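Local coordinates for protein putative methyltransferase (Emericella variicolor, PDB 7DMB) that probably transfers methyl groups from S-adenosylmethionine as a trans-acting methyltransferase of calbistrin biosynthesis, and binds S-adenosyl-L-homocysteine in this structure, at residues F307-E312 / N375-A380. Residues are numbered along the deposited sequence; the frame is centred on the assembly and turned at random.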
loop_
_atom_site.group_PDB
_atom_site.type_symbol
_atom_site.label_atom_id
_atom_site.label_comp_id
_atom_site.label_asym_id
_atom_site.label_seq_id
_atom_site.Cartn_x
_atom_site.Cartn_y
_atom_site.Cartn_z
ATOM N N PHE A 307 0.474 -18.757 -6.605
ATOM C CA PHE A 307 0.776 -17.397 -7.032
ATOM C C PHE A 307 0.812 -16.460 -5.838
ATOM O O PHE A 307 0.002 -16.579 -4.906
ATOM C CB PHE A 307 -0.274 -16.850 -8.029
ATOM C CG PHE A 307 -0.068 -17.294 -9.455
ATOM C CD1 PHE A 307 0.716 -16.550 -10.329
ATOM C CD2 PHE A 307 -0.673 -18.453 -9.928
ATOM C CE1 PHE A 307 0.888 -16.952 -11.638
ATOM C CE2 PHE A 307 -0.491 -18.862 -11.232
ATOM C CZ PHE A 307 0.275 -18.116 -12.089
ATOM N N LEU A 308 1.747 -15.516 -5.885
ATOM C CA LEU A 308 1.713 -14.331 -5.040
ATOM C C LEU A 308 1.127 -13.180 -5.849
ATOM O O LEU A 308 1.616 -12.874 -6.943
ATOM C CB LEU A 308 3.115 -13.972 -4.543
ATOM C CG LEU A 308 3.247 -12.550 -3.983
ATOM C CD1 LEU A 308 2.381 -12.355 -2.734
ATOM C CD2 LEU A 308 4.701 -12.256 -3.703
ATOM N N PHE A 309 0.073 -12.559 -5.334
ATOM C CA PHE A 309 -0.399 -11.294 -5.875
ATOM C C PHE A 309 -0.011 -10.208 -4.887
ATOM O O PHE A 309 -0.480 -10.203 -3.740
ATOM C CB PHE A 309 -1.904 -11.287 -6.145
ATOM C CG PHE A 309 -2.433 -9.924 -6.467
ATOM C CD1 PHE A 309 -2.121 -9.312 -7.666
ATOM C CD2 PHE A 309 -3.186 -9.225 -5.546
ATOM C CE1 PHE A 309 -2.575 -8.038 -7.949
ATOM C CE2 PHE A 309 -3.650 -7.969 -5.834
ATOM C CZ PHE A 309 -3.331 -7.368 -7.034
ATOM N N ASN A 310 0.855 -9.305 -5.332
ATOM C CA ASN A 310 1.535 -8.348 -4.463
ATOM C C ASN A 310 1.257 -6.933 -4.971
ATOM O O ASN A 310 1.710 -6.548 -6.054
ATOM C CB ASN A 310 3.035 -8.654 -4.423
ATOM C CG ASN A 310 3.793 -7.831 -3.389
ATOM O OD1 ASN A 310 3.257 -7.436 -2.354
ATOM N ND2 ASN A 310 5.062 -7.585 -3.670
ATOM N N GLN A 311 0.486 -6.173 -4.206
ATOM C CA GLN A 311 0.184 -4.783 -4.529
ATOM C C GLN A 311 1.126 -3.903 -3.717
ATOM O O GLN A 311 1.103 -3.953 -2.480
ATOM C CB GLN A 311 -1.277 -4.474 -4.203
ATOM C CG GLN A 311 -1.831 -3.157 -4.753
ATOM C CD GLN A 311 -3.307 -2.996 -4.434
ATOM O OE1 GLN A 311 -3.702 -2.923 -3.262
ATOM N NE2 GLN A 311 -4.137 -2.964 -5.475
ATOM N N GLU A 312 1.948 -3.098 -4.396
ATOM C CA GLU A 312 3.037 -2.420 -3.694
ATOM C C GLU A 312 3.322 -1.032 -4.258
ATOM O O GLU A 312 3.550 -0.863 -5.458
ATOM C CB GLU A 312 4.312 -3.270 -3.737
ATOM C CG GLU A 312 4.446 -4.266 -2.579
ATOM C CD GLU A 312 4.781 -3.575 -1.258
ATOM O OE1 GLU A 312 5.258 -2.404 -1.295
ATOM O OE2 GLU A 312 4.597 -4.203 -0.191
ATOM N N ASN A 375 0.432 2.409 -6.916
ATOM C CA ASN A 375 0.621 0.978 -6.705
ATOM C C ASN A 375 0.993 0.254 -8.003
ATOM O O ASN A 375 0.375 0.472 -9.051
ATOM C CB ASN A 375 -0.661 0.349 -6.160
ATOM C CG ASN A 375 -0.758 0.397 -4.660
ATOM O OD1 ASN A 375 0.220 0.204 -3.958
ATOM N ND2 ASN A 375 -1.965 0.612 -4.154
ATOM N N ALA A 376 1.968 -0.652 -7.915
ATOM C CA ALA A 376 2.138 -1.708 -8.913
ATOM C C ALA A 376 1.427 -2.985 -8.441
ATOM O O ALA A 376 1.672 -3.464 -7.330
ATOM C CB ALA A 376 3.620 -1.988 -9.175
ATOM N N ASN A 377 0.542 -3.522 -9.288
ATOM C CA ASN A 377 -0.181 -4.773 -9.015
ATOM C C ASN A 377 0.584 -5.902 -9.693
ATOM O O ASN A 377 0.515 -6.053 -10.917
ATOM C CB ASN A 377 -1.624 -4.719 -9.527
ATOM C CG ASN A 377 -2.459 -3.629 -8.845
ATOM O OD1 ASN A 377 -2.915 -3.787 -7.703
ATOM N ND2 ASN A 377 -2.648 -2.506 -9.545
ATOM N N MET A 378 1.306 -6.697 -8.899
ATOM C CA MET A 378 2.252 -7.687 -9.411
ATOM C C MET A 378 1.764 -9.104 -9.127
ATOM O O MET A 378 1.376 -9.422 -7.994
ATOM C CB MET A 378 3.633 -7.487 -8.789
ATOM C CG MET A 378 4.288 -6.168 -9.146
ATOM S SD MET A 378 5.729 -5.801 -8.131
ATOM C CE MET A 378 4.958 -5.119 -6.669
ATOM N N LEU A 379 1.811 -9.958 -10.142
ATOM C CA LEU A 379 1.526 -11.380 -9.984
ATOM C C LEU A 379 2.808 -12.162 -10.252
ATOM O O LEU A 379 3.504 -11.909 -11.239
ATOM C CB LEU A 379 0.396 -11.822 -10.921
ATOM C CG LEU A 379 -0.200 -13.217 -10.700
ATOM C CD1 LEU A 379 -0.772 -13.388 -9.287
ATOM C CD2 LEU A 379 -1.282 -13.507 -11.741
ATOM N N ALA A 380 3.152 -13.064 -9.349
ATOM C CA ALA A 380 4.361 -13.859 -9.480
ATOM C C ALA A 380 4.008 -15.307 -9.195
ATOM O O ALA A 380 3.182 -15.583 -8.319
ATOM C CB ALA A 380 5.450 -13.386 -8.523
#
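Q311 holds its CG anti to the backbone N (chi1 -167°) and runs on extended, while N377, its partner in a non-hydrogen-bonded pair of an antiparallel sheet, turns CG to the side of its own N (chi1 -62°); these torsions bring the two amides together on one face. Q311 NE2 donates to N377 OD1 over 2.7 Å, the oxygen lying close to the Q311 amide plane and the donor in the carbonyl plane, although the two amides are turned 63° apart. The Q311 amide also stacks almost parallel on that of N375, Q311 CD lying 3.9 Å from N375 ND2, and N283 ND2 bonds N375 OD1. The F309 ring lies alongside N377, parallel to its amide, its CZ 3.7 Å from N377 OD1. Farther along, L379 crosses F307, its CG 3.5 Å from F307 CD1. M378, on the face with N310 and E312, bends at its thioether to set CE 3.5 Å from E312 CB. Six backbone bonds join the strands, N310 N to M378 O being nearly straight. This pairing belongs to the reversed final strand of the class I methyltransferase (Rossmann-like) sheet, ordered 3-2-1-4-5-7-6. S282 also bonds Q311 OE1, and G365 and S184 bond N377 ND2, so both buried amides are gripped at each end, fixing their rotation; the Q311 side chain lies about 7 Å from the bound S-adenosyl-L-homocysteine.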